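Local coordinates for sensor protein (PDB 2R8R), which probably acts as an ATP-dependent sensor histidine kinase of a two-component system, this chain being its N-terminal KdpD domain of the P-loop NTPase clan, at residues 18-21 and 22-26; 26-29 and 30-33; 65-68 and 69-72; 101-105 and 106-110. All coordinates share one frame; numbering follows the deposited sequence.

Contact 1 (18-21 and 22-26); sequences GKTY and AMLQA. With SO4 (sulfate ion), chain C.
Tyr21 lies alongside Gln25, one helical turn further on, and its ring overlaps the glutamine CG, which sits 3.7 Å from Tyr21 CE2. A bend at chi2 (-69°) swings the amide of Gln25 back toward the phenol, where NE2 gives Tyr21 OH a weak hydrogen bond of 3.1 Å. Ring and amide planes stand 80° apart, so the two groups are not stacked in parallel. Thr20 and Leu24 also run side by side, meeting through Thr20 CG2 and Leu24 CD1, while Thr20 OG1 bonds to Asp91. Successive i to i+4 backbone bonds, from Ala22 N to Gly18 O through Gln25 N to Tyr21 O, hold the turns. Gly18, the N-cap, suits its place because its positive phi (102°) would jam a CB against the preceding carbonyl. At this helix start Gly18 N donates to sulfate O2, Lys19 N to O3 and Thr20 N to O4, the last at 3.0 Å. Gly16 N joins them, and Lys19, bent at chi3 and chi4, curls to bring NZ into a bond with O3 as well. Amides, lysine and helix end thus form an anion site consistent with a Walker A P-loop, the sulfate probably standing where a nucleotide phosphate would bind.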
loop_
_atom_site.group_PDB
_atom_site.type_symbol
_atom_site.label_atom_id
_atom_site.label_comp_id
_atom_site.label_asym_id
_atom_site.label_seq_id
_atom_site.Cartn_x
_atom_site.Cartn_y
_atom_site.Cartn_z
ATOM N N GLY A 18 5.004 -3.516 8.523
ATOM C CA GLY A 18 3.791 -4.262 8.872
ATOM C C GLY A 18 2.471 -3.678 8.430
ATOM O O GLY A 18 1.437 -4.002 8.973
ATOM N N LYS A 19 2.495 -2.839 7.421
ATOM C CA LYS A 19 1.268 -2.194 6.893
ATOM C C LYS A 19 0.233 -3.191 6.395
ATOM O O LYS A 19 -0.951 -3.119 6.769
ATOM C CB LYS A 19 1.613 -1.279 5.722
ATOM C CG LYS A 19 2.510 -0.100 6.018
ATOM C CD LYS A 19 2.718 0.757 4.721
ATOM C CE LYS A 19 3.490 0.055 3.563
ATOM N NZ LYS A 19 4.865 -0.403 4.040
ATOM N N THR A 20 0.674 -4.114 5.532
ATOM C CA THR A 20 -0.238 -5.095 4.948
ATOM C C THR A 20 -0.834 -6.037 5.977
ATOM O O THR A 20 -2.035 -6.261 5.985
ATOM C CB THR A 20 0.443 -5.930 3.893
ATOM O OG1 THR A 20 0.804 -5.064 2.836
ATOM C CG2 THR A 20 -0.494 -6.967 3.342
ATOM N N TYR A 21 0.001 -6.549 6.870
ATOM C CA TYR A 21 -0.474 -7.373 7.965
ATOM C C TYR A 21 -1.546 -6.630 8.802
ATOM O O TYR A 21 -2.589 -7.210 9.127
ATOM C CB TYR A 21 0.708 -7.791 8.844
ATOM C CG TYR A 21 0.334 -8.802 9.914
ATOM C CD1 TYR A 21 0.334 -10.153 9.616
ATOM C CD2 TYR A 21 -0.000 -8.419 11.209
ATOM C CE1 TYR A 21 0.011 -11.102 10.539
ATOM C CE2 TYR A 21 -0.335 -9.391 12.167
ATOM C CZ TYR A 21 -0.329 -10.734 11.799
ATOM O OH TYR A 21 -0.638 -11.771 12.669
ATOM N N ALA A 22 -1.278 -5.372 9.158
ATOM C CA ALA A 22 -2.232 -4.543 9.897
ATOM C C ALA A 22 -3.562 -4.389 9.146
ATOM O O ALA A 22 -4.634 -4.567 9.726
ATOM C CB ALA A 22 -1.644 -3.174 10.251
HETATM N N MSE A 23 -3.479 -4.101 7.855
HETATM C CA MSE A 23 -4.646 -4.049 7.021
HETATM C C MSE A 23 -5.456 -5.371 7.005
HETATM O O MSE A 23 -6.706 -5.329 7.024
HETATM C CB MSE A 23 -4.280 -3.625 5.596
HETATM C CG MSE A 23 -5.502 -3.626 4.662
HETATM SE SE MSE A 23 -5.156 -3.141 2.816
HETATM C CE MSE A 23 -3.965 -4.626 2.316
ATOM N N LEU A 24 -4.758 -6.516 6.946
ATOM C CA LEU A 24 -5.431 -7.789 6.850
ATOM C C LEU A 24 -6.089 -8.180 8.168
ATOM O O LEU A 24 -7.193 -8.747 8.138
ATOM C CB LEU A 24 -4.488 -8.885 6.340
ATOM C CG LEU A 24 -4.003 -8.748 4.878
ATOM C CD1 LEU A 24 -3.151 -9.964 4.534
ATOM C CD2 LEU A 24 -5.158 -8.603 3.899
ATOM N N GLN A 25 -5.444 -7.838 9.306
ATOM C CA GLN A 25 -6.064 -8.009 10.636
ATOM C C GLN A 25 -7.273 -7.110 10.827
ATOM O O GLN A 25 -8.265 -7.525 11.415
ATOM C CB GLN A 25 -5.074 -7.731 11.778
ATOM C CG GLN A 25 -3.977 -8.781 11.993
ATOM C CD GLN A 25 -4.516 -10.122 12.530
ATOM O OE1 GLN A 25 -5.734 -10.362 12.564
ATOM N NE2 GLN A 25 -3.610 -10.987 12.960
ATOM N N ALA A 26 -7.213 -5.880 10.335
ATOM C CA ALA A 26 -8.371 -4.988 10.406
ATOM C C ALA A 26 -9.514 -5.590 9.600
ATOM O O ALA A 26 -10.677 -5.538 9.995
ATOM C CB ALA A 26 -8.025 -3.594 9.909
HETATM S S SO4 C . 4.781 -3.813 4.908
HETATM O O1 SO4 C . 5.617 -3.621 3.755
HETATM O O2 SO4 C . 5.196 -4.871 5.771
HETATM O O3 SO4 C . 4.824 -2.476 5.510
HETATM O O4 SO4 C . 3.473 -4.299 4.448
#

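Contact 2 (26-29 and 30-33); sequences AAHA and QLRQ
Arg32 folds back over the preceding turn, so that its whole length runs along His28 and Ala29. CB sits 3.5 Å from Ala29 O, and CG is 3.4 Å from His28 O, the carbonyl that accepts the backbone bond of Arg32 N. A bend at chi3 (-62°) then turns NE and CZ above Ala29 CA. The guanidinium presents one face to the backbone: NH2 ends 3.4 Å from Ala29 CA and 3.6 Å from its CB, while NH1 lies 3.9 Å from His28 CB. The small alanine methyl suits this place because the flat group can lie close to the helix, and a positive charge near the carbonyl-rich C-terminal end is probably favourable. The His28 ring is held by a bond from NE2 to Leu53 O. Water 1 donates to Ala26 O at 2.7 Å and to Gln30 OE1 at 3.0 Å, linking the glutamine to the carbonyl four residues earlier. Ala27 and Gln30 rest on strand 87-90, and Ala26 and Gln30 on strand 119-125. A helix that follows the P-loop and packs on the parallel sheet is characteristic of P-loop NTPase folds, and this is its last turn.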
loop_
_atom_site.group_PDB
_atom_site.type_symbol
_atom_site.label_atom_id
_atom_site.label_comp_id
_atom_site.label_asym_id
_atom_site.label_seq_id
_atom_site.Cartn_x
_atom_site.Cartn_y
_atom_site.Cartn_z
ATOM N N ALA A 26 -7.213 -5.880 10.335
ATOM C CA ALA A 26 -8.371 -4.988 10.406
ATOM C C ALA A 26 -9.514 -5.590 9.600
ATOM O O ALA A 26 -10.677 -5.538 9.995
ATOM C CB ALA A 26 -8.025 -3.594 9.909
ATOM N N ALA A 27 -9.163 -6.177 8.473
ATOM C CA ALA A 27 -10.130 -6.755 7.533
ATOM C C ALA A 27 -10.842 -8.005 8.104
ATOM O O ALA A 27 -12.021 -8.223 7.872
ATOM C CB ALA A 27 -9.430 -7.070 6.234
ATOM N N HIS A 28 -10.105 -8.798 8.864
ATOM C CA HIS A 28 -10.642 -9.955 9.577
ATOM C C HIS A 28 -11.605 -9.553 10.677
ATOM O O HIS A 28 -12.638 -10.210 10.871
ATOM C CB HIS A 28 -9.494 -10.828 10.127
ATOM C CG HIS A 28 -8.991 -11.834 9.138
ATOM N ND1 HIS A 28 -9.680 -12.992 8.843
ATOM C CD2 HIS A 28 -7.902 -11.833 8.332
ATOM C CE1 HIS A 28 -9.033 -13.668 7.913
ATOM N NE2 HIS A 28 -7.941 -12.996 7.589
ATOM N N ALA A 29 -11.305 -8.476 11.398
ATOM C CA ALA A 29 -12.259 -7.976 12.384
ATOM C C ALA A 29 -13.551 -7.635 11.676
ATOM O O ALA A 29 -14.605 -8.051 12.108
ATOM C CB ALA A 29 -11.719 -6.771 13.206
ATOM N N GLN A 30 -13.481 -6.920 10.567
ATOM C CA GLN A 30 -14.681 -6.623 9.788
ATOM C C GLN A 30 -15.404 -7.881 9.286
ATOM O O GLN A 30 -16.634 -7.952 9.333
ATOM C CB GLN A 30 -14.332 -5.727 8.602
ATOM C CG GLN A 30 -13.795 -4.339 8.958
ATOM C CD GLN A 30 -14.713 -3.516 9.872
ATOM O OE1 GLN A 30 -14.332 -3.193 10.988
ATOM N NE2 GLN A 30 -15.897 -3.165 9.392
ATOM N N LEU A 31 -14.652 -8.880 8.814
ATOM C CA LEU A 31 -15.251 -10.127 8.307
ATOM C C LEU A 31 -16.063 -10.791 9.428
ATOM O O LEU A 31 -17.201 -11.205 9.233
ATOM C CB LEU A 31 -14.187 -11.070 7.750
ATOM C CG LEU A 31 -14.658 -12.336 6.999
ATOM C CD1 LEU A 31 -15.328 -12.001 5.622
ATOM C CD2 LEU A 31 -13.546 -13.332 6.809
ATOM N N ARG A 32 -15.473 -10.844 10.620
ATOM C CA ARG A 32 -16.115 -11.417 11.782
ATOM C C ARG A 32 -17.408 -10.719 12.170
ATOM O O ARG A 32 -18.313 -11.352 12.684
ATOM C CB ARG A 32 -15.171 -11.377 12.980
ATOM C CG ARG A 32 -14.112 -12.431 12.923
ATOM C CD ARG A 32 -13.401 -12.523 14.244
ATOM N NE ARG A 32 -12.693 -11.294 14.660
ATOM C CZ ARG A 32 -11.407 -11.008 14.403
ATOM N NH1 ARG A 32 -10.623 -11.824 13.698
ATOM N NH2 ARG A 32 -10.901 -9.872 14.869
ATOM N N GLN A 33 -17.482 -9.421 11.965
ATOM C CA GLN A 33 -18.693 -8.685 12.252
ATOM C C GLN A 33 -19.723 -8.737 11.090
ATOM O O GLN A 33 -20.693 -7.974 11.087
ATOM C CB GLN A 33 -18.315 -7.239 12.561
ATOM C CG GLN A 33 -17.384 -7.074 13.774
ATOM C CD GLN A 33 -16.707 -5.708 13.773
ATOM O OE1 GLN A 33 -17.281 -4.746 13.271
ATOM N NE2 GLN A 33 -15.480 -5.621 14.306
HETATM O O HOH W 1 -11.478 -3.607 11.740
#

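Contact 3 (65-68 and 69-72); sequences TEYR and GMTL
A beta hairpin with a two-residue loop joins strands 63-67 and 70-74, and its type I' turn carries the chain from Tyr67 to Met70. The strands pair antiparallel: Thr65 N and Leu72 O are 2.9 Å apart, with the return bond running from Leu72 N to Thr65 O. Nearer the turn Tyr67 N donates to Met70 O at 2.8 Å, while Met70 N returns a bond to Tyr67 O. Arg68 and Gly69 both take positive phi, as this turn demands; Gly69 is apt because a CB there would collide with the carbonyl of Arg68. Tyr67, Met70 and Leu72 share one face of the ribbon. Met70, a selenomethionine, bends at chi3 (-85°), bringing CE to 3.6 Å from Tyr67 CD2, and Leu72 CD1 packs against Tyr67 CB, also at 3.6 Å. Arg68 CG lies over the centre of the tyrosine ring, so the aromatic residue gathers carbon atoms from strand 70-74 and from the turn. Tyr67 and Leu72 touch Pro99, and Thr65 and Leu72 touch Ala98, which sets this exposed hairpin against a neighbouring loop. The other face carries Glu66 and Thr71, a non-hydrogen-bonded pair joined by their side chains. There Thr71 OG1 donates to Glu66 OE2 at 2.8 Å, meeting it on the syn side and 22° out of the carboxylate plane.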
loop_
_atom_site.group_PDB
_atom_site.type_symbol
_atom_site.label_atom_id
_atom_site.label_comp_id
_atom_site.label_asym_id
_atom_site.label_seq_id
_atom_site.Cartn_x
_atom_site.Cartn_y
_atom_site.Cartn_z
ATOM N N THR A 65 -1.653 -8.969 -17.557
ATOM C CA THR A 65 -1.228 -8.608 -18.900
ATOM C C THR A 65 0.242 -8.989 -19.106
ATOM O O THR A 65 0.930 -9.366 -18.158
ATOM C CB THR A 65 -1.453 -7.115 -19.224
ATOM O OG1 THR A 65 -0.839 -6.280 -18.232
ATOM C CG2 THR A 65 -2.946 -6.822 -19.318
ATOM N N GLU A 66 0.676 -8.961 -20.363
ATOM C CA GLU A 66 2.087 -9.068 -20.734
ATOM C C GLU A 66 2.543 -7.711 -21.256
ATOM O O GLU A 66 1.846 -7.093 -22.064
ATOM C CB GLU A 66 2.284 -10.127 -21.822
ATOM C CG GLU A 66 1.846 -11.528 -21.415
ATOM C CD GLU A 66 2.709 -12.114 -20.290
ATOM O OE1 GLU A 66 3.972 -12.026 -20.377
ATOM O OE2 GLU A 66 2.112 -12.679 -19.340
ATOM N N TYR A 67 3.695 -7.255 -20.770
ATOM C CA TYR A 67 4.274 -5.966 -21.146
ATOM C C TYR A 67 5.800 -6.019 -21.037
ATOM O O TYR A 67 6.330 -6.080 -19.945
ATOM C CB TYR A 67 3.741 -4.849 -20.247
ATOM C CG TYR A 67 4.253 -3.456 -20.607
ATOM C CD1 TYR A 67 3.850 -2.808 -21.774
ATOM C CD2 TYR A 67 5.139 -2.799 -19.781
ATOM C CE1 TYR A 67 4.349 -1.532 -22.104
ATOM C CE2 TYR A 67 5.634 -1.539 -20.089
ATOM C CZ TYR A 67 5.238 -0.911 -21.237
ATOM O OH TYR A 67 5.727 0.354 -21.471
ATOM N N ARG A 68 6.492 -6.002 -22.172
ATOM C CA ARG A 68 7.969 -6.081 -22.217
ATOM C C ARG A 68 8.533 -7.333 -21.549
ATOM O O ARG A 68 9.481 -7.271 -20.767
ATOM C CB ARG A 68 8.583 -4.792 -21.659
ATOM C CG ARG A 68 8.069 -3.607 -22.410
ATOM C CD ARG A 68 8.459 -2.286 -21.857
ATOM N NE ARG A 68 8.331 -1.297 -22.933
ATOM C CZ ARG A 68 8.692 -0.022 -22.839
ATOM N NH1 ARG A 68 8.591 0.784 -23.886
ATOM N NH2 ARG A 68 9.155 0.452 -21.702
ATOM N N GLY A 69 7.939 -8.479 -21.870
ATOM C CA GLY A 69 8.353 -9.744 -21.263
ATOM C C GLY A 69 7.747 -10.010 -19.900
ATOM O O GLY A 69 7.632 -11.169 -19.488
HETATM N N MSE A 70 7.326 -8.945 -19.209
HETATM C CA MSE A 70 6.855 -9.022 -17.826
HETATM C C MSE A 70 5.365 -9.319 -17.794
HETATM O O MSE A 70 4.595 -8.781 -18.597
HETATM C CB MSE A 70 7.118 -7.710 -17.077
HETATM C CG MSE A 70 8.513 -7.082 -17.258
HETATM SE SE MSE A 70 8.640 -5.273 -16.444
HETATM C CE MSE A 70 7.936 -4.176 -17.905
ATOM N N THR A 71 4.978 -10.188 -16.855
ATOM C CA THR A 71 3.582 -10.410 -16.501
ATOM C C THR A 71 3.213 -9.401 -15.431
ATOM O O THR A 71 3.717 -9.476 -14.316
ATOM C CB THR A 71 3.356 -11.838 -15.973
ATOM O OG1 THR A 71 3.665 -12.780 -17.007
ATOM C CG2 THR A 71 1.903 -12.036 -15.524
ATOM N N LEU A 72 2.359 -8.447 -15.808
ATOM C CA LEU A 72 1.830 -7.407 -14.935
ATOM C C LEU A 72 0.469 -7.855 -14.391
ATOM O O LEU A 72 -0.267 -8.505 -15.095
ATOM C CB LEU A 72 1.684 -6.093 -15.718
ATOM C CG LEU A 72 2.967 -5.471 -16.315
ATOM C CD1 LEU A 72 2.747 -4.056 -16.853
ATOM C CD2 LEU A 72 4.076 -5.478 -15.267
HETATM O O HOH W 2 -2.570 -6.112 -15.869
#

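Contact 4 (101-105 and 106-110); sequences SRHTK and RWQDI
The backbone is extended at His103 and again at Lys105, the N-cap, before turning helical at Arg106, and the loop faces the first turn of the helix. Gln108 closes that turn: its OE1 accepts Lys105 N at 3.2 Å, which resembles one half of a capping box. The full motif is not formed, because lysine has no side-chain acceptor for the reciprocal bond, and Gln108 N instead makes a weak one to Lys105 O. The aliphatic part of the same glutamine serves His103, with CB placed over a face of the imidazole in a CH-pi contact, 4.0 Å from the ring centroid. His103 ND1 donates to Asp109 OD1 at 2.7 Å, in a nearly straight bond (163°) that lies in the ring plane and uses the anti lone pair. Water 3 accepts the N-H of His103 and donates to the same OD1, so a single carboxylate oxygen ties the loop twice. The histidine suits the spot by offering a flat face and an in-plane donor together. Trp107 takes the crowded chi1 of 70°, which turns its five-membered ring under Lys105 CB, 3.8 Å from the ring centroid. Lys105 NZ goes on to Ala94 O, Thr96 OG1 and Thr147 O. Arg106 bonds Asp91 O and forms a salt bridge with Glu74, while Trp107 meets Trp151 edge-to-face. His103 from the loop and Asp109 from helix 106-115 both rest on Leu77 of helix 77-83, while Arg106 and Ile110 face strand 87-90.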
loop_
_atom_site.group_PDB
_atom_site.type_symbol
_atom_site.label_atom_id
_atom_site.label_comp_id
_atom_site.label_asym_id
_atom_site.label_seq_id
_atom_site.Cartn_x
_atom_site.Cartn_y
_atom_site.Cartn_z
ATOM N N SER A 101 -4.714 0.210 -18.692
ATOM C CA SER A 101 -5.667 0.315 -17.608
ATOM C C SER A 101 -6.495 1.551 -17.863
ATOM O O SER A 101 -6.009 2.529 -18.407
ATOM C CB SER A 101 -4.940 0.429 -16.273
ATOM O OG SER A 101 -4.270 -0.772 -15.967
ATOM N N ARG A 102 -7.756 1.504 -17.471
ATOM C CA ARG A 102 -8.654 2.638 -17.601
ATOM C C ARG A 102 -8.101 3.901 -16.971
ATOM O O ARG A 102 -8.249 4.963 -17.548
ATOM C CB ARG A 102 -9.983 2.286 -16.981
ATOM C CG ARG A 102 -11.054 3.300 -17.138
ATOM C CD ARG A 102 -12.267 2.826 -16.336
ATOM N NE ARG A 102 -13.376 3.727 -16.539
ATOM C CZ ARG A 102 -14.282 3.632 -17.521
ATOM N NH1 ARG A 102 -15.258 4.520 -17.585
ATOM N NH2 ARG A 102 -14.218 2.670 -18.437
ATOM N N HIS A 103 -7.487 3.782 -15.795
ATOM C CA HIS A 103 -6.868 4.890 -15.099
ATOM C C HIS A 103 -5.346 4.748 -15.076
ATOM O O HIS A 103 -4.788 3.639 -15.089
ATOM C CB HIS A 103 -7.330 4.930 -13.656
ATOM C CG HIS A 103 -8.815 4.963 -13.495
ATOM N ND1 HIS A 103 -9.490 4.100 -12.662
ATOM C CD2 HIS A 103 -9.756 5.708 -14.113
ATOM C CE1 HIS A 103 -10.776 4.366 -12.726
ATOM N NE2 HIS A 103 -10.964 5.319 -13.620
ATOM N N THR A 104 -4.689 5.895 -15.034
ATOM C CA THR A 104 -3.244 5.999 -14.864
ATOM C C THR A 104 -2.776 5.426 -13.524
ATOM O O THR A 104 -1.782 4.682 -13.459
ATOM C CB THR A 104 -2.829 7.482 -15.002
ATOM O OG1 THR A 104 -3.188 7.930 -16.324
ATOM C CG2 THR A 104 -1.292 7.682 -14.805
ATOM N N LYS A 105 -3.518 5.755 -12.467
ATOM C CA LYS A 105 -3.098 5.526 -11.106
ATOM C C LYS A 105 -4.103 4.664 -10.373
ATOM O O LYS A 105 -5.316 4.778 -10.568
ATOM C CB LYS A 105 -2.964 6.865 -10.369
ATOM C CG LYS A 105 -1.876 7.805 -10.851
ATOM C CD LYS A 105 -0.425 7.300 -10.768
ATOM C CE LYS A 105 0.106 7.242 -9.336
ATOM N NZ LYS A 105 1.609 7.028 -9.131
ATOM N N ARG A 106 -3.600 3.827 -9.477
ATOM C CA ARG A 106 -4.460 3.023 -8.607
ATOM C C ARG A 106 -5.301 3.851 -7.634
ATOM O O ARG A 106 -6.376 3.432 -7.306
ATOM C CB ARG A 106 -3.635 2.007 -7.864
ATOM C CG ARG A 106 -4.420 1.077 -6.969
ATOM C CD ARG A 106 -3.476 0.021 -6.398
ATOM N NE ARG A 106 -3.147 -0.984 -7.400
ATOM C CZ ARG A 106 -2.263 -1.958 -7.220
ATOM N NH1 ARG A 106 -1.600 -2.063 -6.059
ATOM N NH2 ARG A 106 -2.047 -2.846 -8.203
ATOM N N TRP A 107 -4.825 5.027 -7.200
ATOM C CA TRP A 107 -5.639 5.917 -6.385
ATOM C C TRP A 107 -6.947 6.305 -7.084
ATOM O O TRP A 107 -7.961 6.397 -6.426
ATOM C CB TRP A 107 -4.875 7.138 -5.849
ATOM C CG TRP A 107 -4.436 8.224 -6.822
ATOM C CD1 TRP A 107 -3.168 8.439 -7.272
ATOM C CD2 TRP A 107 -5.242 9.277 -7.383
ATOM N NE1 TRP A 107 -3.134 9.546 -8.091
ATOM C CE2 TRP A 107 -4.393 10.066 -8.197
ATOM C CE3 TRP A 107 -6.598 9.624 -7.288
ATOM C CZ2 TRP A 107 -4.857 11.177 -8.913
ATOM C CZ3 TRP A 107 -7.058 10.724 -7.999
ATOM C CH2 TRP A 107 -6.192 11.479 -8.802
ATOM N N GLN A 108 -6.927 6.456 -8.409
ATOM C CA GLN A 108 -8.158 6.690 -9.182
ATOM C C GLN A 108 -9.098 5.502 -9.190
ATOM O O GLN A 108 -10.303 5.681 -9.165
ATOM C CB GLN A 108 -7.839 7.041 -10.631
ATOM C CG GLN A 108 -7.123 8.315 -10.806
ATOM C CD GLN A 108 -6.649 8.491 -12.233
ATOM O OE1 GLN A 108 -5.482 8.289 -12.504
ATOM N NE2 GLN A 108 -7.575 8.828 -13.166
ATOM N N ASP A 109 -8.552 4.296 -9.281
ATOM C CA ASP A 109 -9.323 3.078 -9.100
ATOM C C ASP A 109 -10.076 3.096 -7.766
ATOM O O ASP A 109 -11.255 2.789 -7.686
ATOM C CB ASP A 109 -8.414 1.841 -9.082
ATOM C CG ASP A 109 -7.732 1.535 -10.436
ATOM O OD1 ASP A 109 -7.992 2.213 -11.478
ATOM O OD2 ASP A 109 -6.939 0.567 -10.426
ATOM N N ILE A 110 -9.349 3.452 -6.714
ATOM C CA ILE A 110 -9.887 3.606 -5.387
ATOM C C ILE A 110 -10.971 4.674 -5.310
ATOM O O ILE A 110 -12.012 4.453 -4.704
ATOM C CB ILE A 110 -8.739 3.896 -4.352
ATOM C CG1 ILE A 110 -7.927 2.609 -4.132
ATOM C CG2 ILE A 110 -9.320 4.439 -3.086
ATOM C CD1 ILE A 110 -6.580 2.771 -3.456
HETATM O O HOH W 3 -7.755 1.287 -14.075
HETATM O O HOH W 4 -6.054 8.277 -16.037
#

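How the contacts relate
Contacts 1 and 2 follow each other along helix 19-32, sharing Ala26, with centres 11 Å apart: one holds the sulfate-binding start, the other the closing turn. Next along the chain is contact 3, a hairpin outside the five-stranded parallel sheet and 28 Å from contact 1 between centres. Contact 4 comes last, at the start of helix 106-115, its nearest atoms about 7 Å from those of contact 3. Contacts 1 and 4 lie on opposite sides of the chain's centre, yet both reach Asp91, just after strand 87-90: Thr20 bonds the carboxylate of Asp91 and Arg106 its backbone carbonyl. That residue therefore connects the probable P-loop with the start of helix 106-115.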